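Local coordinates for protein aminopeptidase (Aneurinibacillus sp. AM-1, PDB 5IB9) that probably acts as a zinc-dependent aminopeptidase, removing amino acids from the N-terminal ends of peptides, and binds an amino-acid-derived inhibitor beside its zinc ions, at residues Ala128-Asn133 with Val142-Asn147; Thr262-Ile267 with Ser394-Ala399; Lys281-Leu286 with His352-Pro357; Met313-Gly318 with Arg322-Gly327. All coordinates share one frame; numbering follows the deposited sequence.

Contact 1 of 4, residues Ala128-Asn133 with Val142-Asn147; sequences ADKVRN and VIIYNN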
loop_
_atom_site.group_PDB
_atom_site.type_symbol
_atom_site.label_atom_id
_atom_site.label_comp_id
_atom_site.label_asym_id
_atom_site.label_seq_id
_atom_site.Cartn_x
_atom_site.Cartn_y
_atom_site.Cartn_z
ATOM N N ALA A 128 12.172 6.645 -14.455
ATOM C CA ALA A 128 10.852 7.238 -14.206
ATOM C C ALA A 128 10.762 8.770 -14.251
ATOM O O ALA A 128 9.866 9.327 -14.878
ATOM C CB ALA A 128 10.319 6.734 -12.821
ATOM N N ASP A 129 11.632 9.465 -13.517
ATOM C CA ASP A 129 11.528 10.917 -13.488
ATOM C C ASP A 129 11.893 11.625 -14.813
ATOM O O ASP A 129 11.256 12.583 -15.192
ATOM C CB ASP A 129 12.385 11.493 -12.377
ATOM C CG ASP A 129 11.641 11.556 -11.033
ATOM O OD1 ASP A 129 12.350 11.849 -10.041
ATOM O OD2 ASP A 129 10.388 11.336 -10.979
ATOM N N LYS A 130 12.898 11.097 -15.490
ATOM C CA LYS A 130 13.292 11.557 -16.845
ATOM C C LYS A 130 12.107 11.461 -17.745
ATOM O O LYS A 130 11.795 12.420 -18.428
ATOM C CB LYS A 130 14.430 10.709 -17.392
ATOM C CG LYS A 130 15.766 10.886 -16.702
ATOM C CD LYS A 130 16.643 9.700 -17.094
ATOM C CE LYS A 130 18.045 9.589 -16.390
ATOM N NZ LYS A 130 18.916 10.793 -16.643
ATOM N N VAL A 131 11.395 10.326 -17.738
ATOM C CA VAL A 131 10.199 10.201 -18.585
ATOM C C VAL A 131 9.103 11.214 -18.179
ATOM O O VAL A 131 8.454 11.877 -19.032
ATOM C CB VAL A 131 9.691 8.736 -18.628
ATOM C CG1 VAL A 131 8.400 8.634 -19.414
ATOM C CG2 VAL A 131 10.753 7.847 -19.245
ATOM N N ARG A 132 8.806 11.303 -16.878
ATOM C CA ARG A 132 7.756 12.238 -16.459
ATOM C C ARG A 132 8.125 13.715 -16.732
ATOM O O ARG A 132 7.290 14.496 -17.197
ATOM C CB ARG A 132 7.435 12.043 -14.961
ATOM C CG ARG A 132 6.467 10.902 -14.645
ATOM C CD ARG A 132 6.136 10.920 -13.139
ATOM N NE ARG A 132 7.322 10.542 -12.389
ATOM C CZ ARG A 132 7.496 9.353 -11.806
ATOM N NH1 ARG A 132 6.529 8.411 -11.837
ATOM N NH2 ARG A 132 8.647 9.103 -11.169
ATOM N N ASN A 133 9.375 14.081 -16.482
ATOM C CA ASN A 133 9.824 15.470 -16.751
ATOM C C ASN A 133 9.616 15.866 -18.225
ATOM O O ASN A 133 9.097 16.954 -18.515
ATOM C CB ASN A 133 11.280 15.682 -16.334
ATOM C CG ASN A 133 11.507 15.528 -14.814
ATOM O OD1 ASN A 133 12.624 15.193 -14.385
ATOM N ND2 ASN A 133 10.441 15.689 -14.021
ATOM N N VAL A 142 10.207 9.051 -25.363
ATOM C CA VAL A 142 11.513 9.339 -24.749
ATOM C C VAL A 142 12.469 8.242 -25.165
ATOM O O VAL A 142 12.130 7.060 -25.198
ATOM C CB VAL A 142 11.435 9.409 -23.208
ATOM C CG1 VAL A 142 12.731 9.418 -22.665
ATOM C CG2 VAL A 142 10.609 10.642 -22.790
ATOM N N ILE A 143 13.656 8.655 -25.628
ATOM C CA ILE A 143 14.747 7.713 -25.875
ATOM C C ILE A 143 15.842 8.001 -24.865
ATOM O O ILE A 143 16.364 9.129 -24.734
ATOM C CB ILE A 143 15.314 7.831 -27.295
ATOM C CG1 ILE A 143 14.282 7.445 -28.336
ATOM C CG2 ILE A 143 16.629 7.006 -27.440
ATOM C CD1 ILE A 143 14.623 8.023 -29.753
ATOM N N ILE A 144 16.160 6.992 -24.026
ATOM C CA ILE A 144 17.163 7.177 -23.031
ATOM C C ILE A 144 18.418 6.419 -23.496
ATOM O O ILE A 144 18.334 5.285 -24.017
ATOM C CB ILE A 144 16.684 6.687 -21.611
ATOM C CG1 ILE A 144 15.438 7.457 -21.174
ATOM C CG2 ILE A 144 17.817 6.949 -20.647
ATOM C CD1 ILE A 144 14.826 6.956 -19.923
ATOM N N TYR A 145 19.572 7.068 -23.414
ATOM C CA TYR A 145 20.785 6.390 -23.853
ATOM C C TYR A 145 21.770 6.108 -22.710
ATOM O O TYR A 145 21.885 6.879 -21.710
ATOM C CB TYR A 145 21.477 7.104 -25.024
ATOM C CG TYR A 145 22.025 8.485 -24.766
ATOM C CD1 TYR A 145 23.382 8.678 -24.534
ATOM C CD2 TYR A 145 21.210 9.636 -24.891
ATOM C CE1 TYR A 145 23.919 9.962 -24.360
ATOM C CE2 TYR A 145 21.728 10.944 -24.705
ATOM C CZ TYR A 145 23.101 11.096 -24.474
ATOM O OH TYR A 145 23.669 12.352 -24.269
ATOM N N ASN A 146 22.468 4.990 -22.874
ATOM C CA ASN A 146 23.292 4.420 -21.781
ATOM C C ASN A 146 24.478 5.285 -21.350
ATOM O O ASN A 146 24.995 6.140 -22.119
ATOM C CB ASN A 146 23.714 2.974 -22.092
ATOM C CG ASN A 146 23.783 2.100 -20.840
ATOM O OD1 ASN A 146 23.725 2.596 -19.696
ATOM N ND2 ASN A 146 23.936 0.801 -21.060
ATOM N N ASN A 147 24.860 5.033 -20.097
ATOM C CA ASN A 147 25.872 5.720 -19.316
ATOM C C ASN A 147 27.178 4.983 -19.388
ATOM O O ASN A 147 28.178 5.452 -18.847
ATOM C CB ASN A 147 25.474 5.638 -17.843
ATOM C CG ASN A 147 25.521 6.965 -17.168
ATOM O OD1 ASN A 147 24.989 7.130 -16.075
ATOM N ND2 ASN A 147 26.117 7.957 -17.838
#

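Contact 2 of 4, residues Thr262-Ile267 with Ser394-Ala399; sequences TELRFI and SAVYQA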
loop_
_atom_site.group_PDB
_atom_site.type_symbol
_atom_site.label_atom_id
_atom_site.label_comp_id
_atom_site.label_asym_id
_atom_site.label_seq_id
_atom_site.Cartn_x
_atom_site.Cartn_y
_atom_site.Cartn_z
ATOM N N THR A 262 13.465 -15.739 22.095
ATOM C CA THR A 262 13.226 -14.614 21.164
ATOM C C THR A 262 12.352 -15.162 20.030
ATOM O O THR A 262 12.627 -16.239 19.462
ATOM C CB THR A 262 14.575 -14.192 20.579
ATOM O OG1 THR A 262 15.430 -13.727 21.656
ATOM C CG2 THR A 262 14.481 -13.048 19.553
ATOM N N GLU A 263 11.307 -14.378 19.667
ATOM C CA GLU A 263 10.378 -14.766 18.628
ATOM C C GLU A 263 11.139 -14.695 17.284
ATOM O O GLU A 263 11.811 -13.679 17.049
ATOM C CB GLU A 263 9.241 -13.766 18.600
ATOM C CG GLU A 263 8.289 -14.087 17.423
ATOM C CD GLU A 263 6.986 -13.268 17.594
ATOM O OE1 GLU A 263 6.482 -13.003 18.753
ATOM O OE2 GLU A 263 6.380 -12.950 16.559
ATOM N N LEU A 264 11.025 -15.759 16.486
ATOM C CA LEU A 264 11.725 -15.749 15.172
ATOM C C LEU A 264 10.667 -15.835 14.116
ATOM O O LEU A 264 9.748 -16.670 14.184
ATOM C CB LEU A 264 12.670 -16.995 15.148
ATOM C CG LEU A 264 13.755 -17.020 16.171
ATOM C CD1 LEU A 264 14.625 -18.262 16.008
ATOM C CD2 LEU A 264 14.621 -15.863 16.078
ATOM N N ARG A 265 10.770 -14.957 13.119
ATOM C CA ARG A 265 9.849 -15.001 11.983
ATOM C C ARG A 265 10.673 -15.305 10.772
ATOM O O ARG A 265 11.534 -14.451 10.391
ATOM C CB ARG A 265 9.124 -13.641 11.810
ATOM C CG ARG A 265 8.313 -13.246 13.108
ATOM C CD ARG A 265 7.565 -11.977 12.896
ATOM N NE ARG A 265 6.810 -11.727 14.119
ATOM C CZ ARG A 265 5.972 -10.705 14.196
ATOM N NH1 ARG A 265 5.687 -9.860 13.175
ATOM N NH2 ARG A 265 5.343 -10.580 15.320
ATOM N N PHE A 266 10.381 -16.391 10.109
ATOM C CA PHE A 266 11.077 -16.813 8.862
ATOM C C PHE A 266 10.150 -16.509 7.734
ATOM O O PHE A 266 8.983 -16.951 7.714
ATOM C CB PHE A 266 11.371 -18.330 8.938
ATOM C CG PHE A 266 12.297 -18.746 10.059
ATOM C CD1 PHE A 266 13.655 -18.749 9.833
ATOM C CD2 PHE A 266 11.761 -19.035 11.291
ATOM C CE1 PHE A 266 14.554 -19.068 10.822
ATOM C CE2 PHE A 266 12.649 -19.486 12.325
ATOM C CZ PHE A 266 14.027 -19.468 12.085
ATOM N N ILE A 267 10.632 -15.662 6.783
ATOM C CA ILE A 267 9.709 -15.139 5.804
ATOM C C ILE A 267 10.316 -15.281 4.393
ATOM O O ILE A 267 11.514 -14.961 4.186
ATOM C CB ILE A 267 9.373 -13.610 6.055
ATOM C CG1 ILE A 267 8.933 -13.425 7.485
ATOM C CG2 ILE A 267 8.334 -13.165 5.007
ATOM C CD1 ILE A 267 8.601 -11.946 7.756
ATOM N N SER A 394 24.086 -19.022 13.565
ATOM C CA SER A 394 24.782 -18.707 14.854
ATOM C C SER A 394 24.614 -17.281 15.302
ATOM O O SER A 394 24.510 -17.059 16.515
ATOM C CB SER A 394 26.278 -19.010 14.740
ATOM O OG SER A 394 26.364 -20.451 14.483
ATOM N N ALA A 395 24.526 -16.340 14.321
ATOM C CA ALA A 395 24.270 -14.924 14.655
ATOM C C ALA A 395 22.877 -14.795 15.266
ATOM O O ALA A 395 22.741 -14.143 16.324
ATOM C CB ALA A 395 24.372 -13.997 13.425
ATOM N N VAL A 396 21.894 -15.447 14.639
ATOM C CA VAL A 396 20.548 -15.375 15.169
ATOM C C VAL A 396 20.493 -16.069 16.568
ATOM O O VAL A 396 19.915 -15.535 17.508
ATOM C CB VAL A 396 19.567 -16.010 14.235
ATOM C CG1 VAL A 396 18.151 -16.265 14.912
ATOM C CG2 VAL A 396 19.403 -15.127 12.937
ATOM N N TYR A 397 21.143 -17.233 16.652
ATOM C CA TYR A 397 21.024 -17.955 17.935
ATOM C C TYR A 397 21.799 -17.293 19.019
ATOM O O TYR A 397 21.501 -17.486 20.218
ATOM C CB TYR A 397 21.601 -19.342 17.688
ATOM C CG TYR A 397 21.401 -20.309 18.826
ATOM C CD1 TYR A 397 20.112 -20.657 19.214
ATOM C CD2 TYR A 397 22.473 -20.896 19.412
ATOM C CE1 TYR A 397 19.884 -21.658 20.237
ATOM C CE2 TYR A 397 22.259 -21.859 20.452
ATOM C CZ TYR A 397 21.003 -22.194 20.851
ATOM O OH TYR A 397 20.847 -23.169 21.915
ATOM N N GLN A 398 22.826 -16.485 18.689
ATOM C CA GLN A 398 23.505 -15.749 19.748
ATOM C C GLN A 398 22.458 -14.908 20.546
ATOM O O GLN A 398 22.558 -14.745 21.758
ATOM C CB GLN A 398 24.543 -14.799 19.185
ATOM C CG GLN A 398 25.353 -13.957 20.261
ATOM C CD GLN A 398 26.677 -13.475 19.756
ATOM O OE1 GLN A 398 27.220 -14.001 18.751
ATOM N NE2 GLN A 398 27.218 -12.438 20.402
ATOM N N ALA A 399 21.454 -14.359 19.840
ATOM C CA ALA A 399 20.355 -13.635 20.547
ATOM C C ALA A 399 19.253 -14.621 20.915
ATOM O O ALA A 399 18.734 -14.545 22.100
ATOM C CB ALA A 399 19.779 -12.498 19.589
#

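Contact 3 of 4, residues Lys281-Leu286 with His352-Pro357; sequences KYAASL and HALGIP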
loop_
_atom_site.group_PDB
_atom_site.type_symbol
_atom_site.label_atom_id
_atom_site.label_comp_id
_atom_site.label_asym_id
_atom_site.label_seq_id
_atom_site.Cartn_x
_atom_site.Cartn_y
_atom_site.Cartn_z
ATOM N N LYS A 281 4.913 -4.760 1.599
ATOM C CA LYS A 281 3.581 -5.134 2.105
ATOM C C LYS A 281 3.737 -5.811 3.418
ATOM O O LYS A 281 2.861 -5.615 4.263
ATOM C CB LYS A 281 2.815 -6.019 1.105
ATOM C CG LYS A 281 2.521 -5.325 -0.223
ATOM C CD LYS A 281 1.330 -4.356 -0.133
ATOM C CE LYS A 281 1.139 -3.806 -1.595
ATOM N NZ LYS A 281 0.170 -2.670 -1.570
ATOM N N TYR A 282 4.761 -6.598 3.677
ATOM C CA TYR A 282 4.851 -7.227 5.003
ATOM C C TYR A 282 5.218 -6.179 6.098
ATOM O O TYR A 282 4.617 -6.139 7.153
ATOM C CB TYR A 282 5.868 -8.367 4.996
ATOM C CG TYR A 282 5.930 -8.998 6.384
ATOM C CD1 TYR A 282 4.910 -9.899 6.803
ATOM C CD2 TYR A 282 6.941 -8.670 7.269
ATOM C CE1 TYR A 282 4.889 -10.344 8.081
ATOM C CE2 TYR A 282 6.941 -9.085 8.556
ATOM C CZ TYR A 282 5.910 -9.953 8.903
ATOM O OH TYR A 282 5.860 -10.435 10.250
ATOM N N ALA A 283 6.211 -5.334 5.850
ATOM C CA ALA A 283 6.561 -4.219 6.758
ATOM C C ALA A 283 5.341 -3.385 7.049
ATOM O O ALA A 283 5.180 -3.016 8.222
ATOM C CB ALA A 283 7.654 -3.391 6.047
ATOM N N ALA A 284 4.484 -3.162 6.055
ATOM C CA ALA A 284 3.263 -2.320 6.351
ATOM C C ALA A 284 2.282 -3.049 7.221
ATOM O O ALA A 284 1.335 -2.360 7.762
ATOM C CB ALA A 284 2.597 -1.947 5.066
ATOM N N SER A 285 2.403 -4.337 7.434
ATOM C CA SER A 285 1.469 -5.042 8.354
ATOM C C SER A 285 1.858 -4.952 9.831
ATOM O O SER A 285 1.065 -5.441 10.685
ATOM C CB SER A 285 1.361 -6.540 7.954
ATOM O OG SER A 285 2.512 -7.272 8.399
ATOM N N LEU A 286 3.063 -4.543 10.141
ATOM C CA LEU A 286 3.559 -4.520 11.513
ATOM C C LEU A 286 2.934 -3.423 12.376
ATOM O O LEU A 286 2.744 -2.299 11.880
ATOM C CB LEU A 286 5.087 -4.346 11.513
ATOM C CG LEU A 286 5.832 -5.475 10.739
ATOM C CD1 LEU A 286 7.325 -5.176 10.715
ATOM C CD2 LEU A 286 5.484 -6.867 11.461
ATOM N N HIS A 352 14.864 -1.521 7.077
ATOM C CA HIS A 352 15.606 -0.308 7.390
ATOM C C HIS A 352 14.669 0.923 7.336
ATOM O O HIS A 352 14.804 1.826 8.202
ATOM C CB HIS A 352 16.738 -0.206 6.416
ATOM C CG HIS A 352 17.508 1.037 6.608
ATOM N ND1 HIS A 352 18.571 1.093 7.482
ATOM C CD2 HIS A 352 17.393 2.247 6.019
ATOM C CE1 HIS A 352 19.078 2.322 7.449
ATOM N NE2 HIS A 352 18.331 3.057 6.644
ATOM N N ALA A 353 13.704 0.914 6.475
ATOM C CA ALA A 353 12.843 2.084 6.271
ATOM C C ALA A 353 12.025 2.287 7.526
ATOM O O ALA A 353 11.600 3.417 7.821
ATOM C CB ALA A 353 11.950 1.848 5.124
ATOM N N LEU A 354 11.766 1.248 8.323
ATOM C CA LEU A 354 11.050 1.382 9.606
ATOM C C LEU A 354 11.928 1.664 10.806
ATOM O O LEU A 354 11.393 1.705 11.913
ATOM C CB LEU A 354 10.248 0.101 9.816
ATOM C CG LEU A 354 9.096 -0.158 8.841
ATOM C CD1 LEU A 354 8.402 -1.403 9.394
ATOM C CD2 LEU A 354 8.116 1.017 8.829
ATOM N N GLY A 355 13.254 1.834 10.599
ATOM C CA GLY A 355 14.117 1.950 11.777
ATOM C C GLY A 355 14.641 0.647 12.334
ATOM O O GLY A 355 15.322 0.658 13.342
ATOM N N ILE A 356 14.339 -0.499 11.682
ATOM C CA ILE A 356 14.745 -1.770 12.270
ATOM C C ILE A 356 16.164 -2.067 11.757
ATOM O O ILE A 356 16.434 -1.904 10.583
ATOM C CB ILE A 356 13.814 -2.820 11.729
ATOM C CG1 ILE A 356 12.403 -2.612 12.287
ATOM C CG2 ILE A 356 14.318 -4.267 12.148
ATOM C CD1 ILE A 356 11.266 -3.516 11.681
ATOM N N PRO A 357 17.066 -2.467 12.673
ATOM C CA PRO A 357 18.433 -2.852 12.197
ATOM C C PRO A 357 18.365 -3.975 11.134
ATOM O O PRO A 357 17.688 -4.965 11.412
ATOM C CB PRO A 357 19.166 -3.326 13.497
ATOM C CG PRO A 357 18.357 -2.732 14.693
ATOM C CD PRO A 357 16.884 -2.730 14.114
#

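Contact 4 of 4, residues Met313-Gly318 with Arg322-Gly327; sequences MYTIDG and RVTDLG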
loop_
_atom_site.group_PDB
_atom_site.type_symbol
_atom_site.label_atom_id
_atom_site.label_comp_id
_atom_site.label_asym_id
_atom_site.label_seq_id
_atom_site.Cartn_x
_atom_site.Cartn_y
_atom_site.Cartn_z
ATOM N N MET A 313 28.302 -8.351 4.417
ATOM C CA MET A 313 26.987 -7.877 4.927
ATOM C C MET A 313 26.760 -6.469 4.408
ATOM O O MET A 313 27.597 -5.633 4.630
ATOM C CB MET A 313 27.065 -7.772 6.416
ATOM C CG MET A 313 27.381 -9.089 7.081
ATOM S SD MET A 313 27.526 -9.063 8.885
ATOM C CE MET A 313 29.034 -8.043 9.093
ATOM N N TYR A 314 25.603 -6.168 3.809
ATOM C CA TYR A 314 25.359 -4.827 3.321
ATOM C C TYR A 314 24.244 -4.170 4.122
ATOM O O TYR A 314 23.192 -4.752 4.405
ATOM C CB TYR A 314 24.890 -4.869 1.884
ATOM C CG TYR A 314 25.983 -5.064 0.845
ATOM C CD1 TYR A 314 27.138 -4.322 0.873
ATOM C CD2 TYR A 314 25.828 -6.031 -0.113
ATOM C CE1 TYR A 314 28.157 -4.557 -0.125
ATOM C CE2 TYR A 314 26.857 -6.281 -1.137
ATOM C CZ TYR A 314 27.958 -5.495 -1.113
ATOM O OH TYR A 314 28.986 -5.718 -2.040
ATOM N N THR A 315 24.452 -2.889 4.485
ATOM C CA THR A 315 23.437 -2.137 5.118
ATOM C C THR A 315 23.053 -0.928 4.211
ATOM O O THR A 315 23.894 -0.474 3.380
ATOM C CB THR A 315 23.781 -1.628 6.534
ATOM O OG1 THR A 315 24.872 -0.699 6.357
ATOM C CG2 THR A 315 24.257 -2.803 7.400
ATOM N N ILE A 316 21.862 -0.398 4.391
ATOM C CA ILE A 316 21.390 0.694 3.470
ATOM C C ILE A 316 22.231 1.945 3.637
ATOM O O ILE A 316 22.485 2.562 2.574
ATOM C CB ILE A 316 19.908 1.012 3.842
ATOM C CG1 ILE A 316 18.996 -0.229 3.592
ATOM C CG2 ILE A 316 19.383 2.232 3.077
ATOM C CD1 ILE A 316 19.123 -0.902 2.248
ATOM N N ASP A 317 22.562 2.282 4.900
ATOM C CA ASP A 317 23.348 3.490 5.174
ATOM C C ASP A 317 24.840 3.231 5.263
ATOM O O ASP A 317 25.575 4.157 5.609
ATOM C CB ASP A 317 22.781 4.188 6.413
ATOM C CG ASP A 317 22.639 3.269 7.595
ATOM O OD1 ASP A 317 21.991 3.713 8.603
ATOM O OD2 ASP A 317 23.164 2.107 7.565
ATOM N N GLY A 318 25.335 2.020 4.985
ATOM C CA GLY A 318 26.779 1.735 5.187
ATOM C C GLY A 318 27.285 1.881 6.612
ATOM O O GLY A 318 28.509 1.971 6.809
ATOM N N ARG A 322 22.988 -3.770 14.810
ATOM C CA ARG A 322 23.009 -4.987 15.597
ATOM C C ARG A 322 23.113 -6.251 14.725
ATOM O O ARG A 322 23.721 -7.200 15.105
ATOM C CB ARG A 322 21.783 -5.029 16.487
ATOM C CG ARG A 322 21.715 -6.324 17.409
ATOM C CD ARG A 322 20.474 -6.418 18.239
ATOM N NE ARG A 322 20.372 -5.321 19.179
ATOM C CZ ARG A 322 19.537 -4.328 19.063
ATOM N NH1 ARG A 322 18.703 -4.238 18.060
ATOM N NH2 ARG A 322 19.571 -3.407 19.957
ATOM N N VAL A 323 22.526 -6.196 13.539
ATOM C CA VAL A 323 22.589 -7.422 12.700
ATOM C C VAL A 323 24.050 -7.604 12.208
ATOM O O VAL A 323 24.556 -8.745 12.156
ATOM C CB VAL A 323 21.634 -7.262 11.490
ATOM C CG1 VAL A 323 21.783 -8.443 10.476
ATOM C CG2 VAL A 323 20.208 -7.288 11.969
ATOM N N THR A 324 24.704 -6.541 11.751
ATOM C CA THR A 324 26.094 -6.725 11.306
ATOM C C THR A 324 26.986 -7.054 12.505
ATOM O O THR A 324 27.982 -7.828 12.330
ATOM C CB THR A 324 26.709 -5.578 10.499
ATOM O OG1 THR A 324 26.794 -4.404 11.360
ATOM C CG2 THR A 324 25.842 -5.289 9.291
ATOM N N ASP A 325 26.677 -6.563 13.712
ATOM C CA ASP A 325 27.482 -6.978 14.883
ATOM C C ASP A 325 27.365 -8.469 15.155
ATOM O O ASP A 325 28.357 -9.157 15.500
ATOM C CB ASP A 325 27.054 -6.181 16.133
ATOM C CG ASP A 325 27.455 -4.758 16.104
ATOM O OD1 ASP A 325 28.329 -4.337 15.364
ATOM O OD2 ASP A 325 26.861 -4.005 16.939
ATOM N N LEU A 326 26.130 -9.018 15.037
ATOM C CA LEU A 326 25.907 -10.447 15.337
ATOM C C LEU A 326 26.553 -11.294 14.197
ATOM O O LEU A 326 27.135 -12.317 14.509
ATOM C CB LEU A 326 24.410 -10.778 15.404
ATOM C CG LEU A 326 23.755 -10.303 16.717
ATOM C CD1 LEU A 326 22.167 -10.276 16.500
ATOM C CD2 LEU A 326 24.236 -11.091 18.005
ATOM N N GLY A 327 26.440 -10.820 12.922
ATOM C CA GLY A 327 27.016 -11.556 11.787
ATOM C C GLY A 327 28.535 -11.544 11.937
ATOM O O GLY A 327 29.151 -12.646 11.755
#

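Contact 1 of 4, residues Ala128-Asn133 with Val142-Asn147
K130 and V131 are the two helix residues that meet the strand, and each does so through carbon alone. The long chain of K130 runs past the end of I144, its CD lying 4.3 Å from I144 CD1. CG, CD and CE are nearly extended, and the last torsion (chi4 -59°) bends NZ aside, where it donates to the carbonyl oxygens of L102, Q121 and G123. The ammonium group is therefore held by backbone oxygens of other parts of the domain, while the methylenes below it make the apolar contact. V131, one residue on, is placed between two strand side chains: its CG2 is 4.2 Å from I144 CD1 and 4.3 Å from V142 CG1. The other branch of the strand valine, V142 CG2, lies 4.2 Å from V131 CA. Helix 127-136 here joins the parallel strands 117-121 and 141-145 of the PA domain, a beta-alpha-beta crossover, and runs back across strand 142-145 with 144° between their directions. V142 and I144, two residues apart, reach toward the helix from the same side of their strand, and V131 also touches A166 of the next strand, 165-169. R132 follows on the far side of the helix, where its NH2 donates to D129 OD2 over 2.8 Å with a nearly straight N-H...O angle of 168°. The carboxylate oxygen lies in the plane of the guanidinium group, but is itself approached from above the carboxylate plane. A128 O lies above the rim of one guanidinium face, and R132 NH1 makes a second salt bridge, to D160.

Contact 2 of 4, residues Thr262-Ile267 with Ser394-Ala399
Strand 263-269 of the peptidase family M28 domain is packed here by the C-terminal helix 382-400, and the meeting of L264 with V396 joins the two. The side chains point at each other tip to tip: L264 CD2 is 3.7 Å from V396 CG1, with L264 CD1 standing slightly farther off at 4.2 Å from the same methyl. V396 delivers that methyl because CG1 lies opposite its backbone N (chi1 166°), so one branch meets both ends of the leucine fork. Just before the strand, T262 OG1 lies 3.4 Å from A399 O. T262 CG2 is turned opposite the threonine's own backbone N, which leaves the hydroxyl beside that N.

On the face turned away from the helix, E263 and R265 pair. R265 holds E263 side-on, with NE 2.8 Å and NH2 2.9 Å from the single oxygen E263 OE2. NE comes on the anti side and NH2 on the syn side, each about 30° out of the carboxylate plane and from the same face; the two bonds limit the rotation of the guanidinium group. R265 NH2 has a further salt bridge, to E290.

Beyond the two segments, I223 of the adjacent parallel strand 222-228 touches both L264 and A399. Helix 382-400 is flanked by helix 322-334, on which A395 and Q398 rest, and by helix 6-10, which touches S394 and Y397.

Contact 3 of 4, residues Lys281-Leu286 with His352-Pro357
L354 CD1 is the methyl on which this contact turns: it lies 4.0 Å from A283 CB, 3.8 Å from A283 O and 4.1 Å from L286 CD1. The leucine stands just before G355, which ends helix 348-352 in a Schellman motif, and so helix 277-283 meets the C-terminal end of another helix of the peptidase domain. L286 lies obliquely against L354 and extends the apolar patch to I356, its CD1 coming 4.4 Å from I356 CD1. I291 of helix 288-293 touches L286, L354 and I356 together.

The backbone sets these side chains in place. G355 has a positive phi of 88°, at which a beta carbon would jam against the carbonyl oxygen of L354, and its N donates to H352 O. On the other side a type I turn from A283 to L286 carries the leucine round to the contact, and the same region reaches the dimer partner: A284 O accepts from Q58 NE2 of the second subunit, and S285 packs on S285 of that chain. Y282 O takes two hydrogen bonds from S285, one from N and the other from OG over 2.7 Å, the hydroxyl lying in the carbonyl plane on a lone pair.

Contact 4 of 4, residues Met313-Gly318 with Arg322-Gly327
T324 OG1, beside the contact of T324 with T315 and M313, is gripped by two groups outside the segments, being hydrogen-bonded to Y412 OH and to N321 N. With its hydroxyl set between backbone N and carbonyl carbon (chi1 65°), T324 turns its methyl to the strand, where CG2 lies 3.5 Å from T315 CG2, the two side chains crossing at about a right angle. The hydroxyl of T315 is engaged elsewhere, with K319 O. Strand 310-315, helix 322-334 and the parallel strand 340-342 form a beta-alpha-beta unit; a short link returns the chain so that helix 322-327 runs nearly antiparallel to strand 313-315, at 170°, with their axes 9.3 Å apart. M313 fills the interval farther along the helix. Its chain is straight as far as SD, then bends at the last torsion (chi3 -67°), which lays CE 3.4 Å from T324 O and 3.7 Å from T324 CB. The sulfur rests 3.9 Å from G327 CA, a close approach permitted by glycine, since a beta carbon there would clash with SD. Were M313 replaced by alanine, the space between strand and helix would probably be left unfilled, and T324 O and G327 CA would lose the methyl and sulfur now lying against them. F361 of strand 358-364 and L338 also touch M313.

Contact 1 stands apart in the PA domain, whereas contacts 2, 3 and 4 share the peptidase domain and touch one another. All four are mainly buried, though L354 of contact 3 is partly exposed and that contact alone borders the second subunit. Contacts 1 and 4 each join a strand to a helix within one beta-alpha-beta unit; contact 2 pairs elements distant in sequence, and contact 3 sets the region around the end of helix 277-283 against the turn after helix 348-352. Aliphatic carbon makes most of 1 to 3, with a lysine chain in 1 and a hydroxyl near a carbonyl in 2; 4 relies on methionine and threonine. R265 NH1 to Y282 OH (3.0 Å) links 2 with 3.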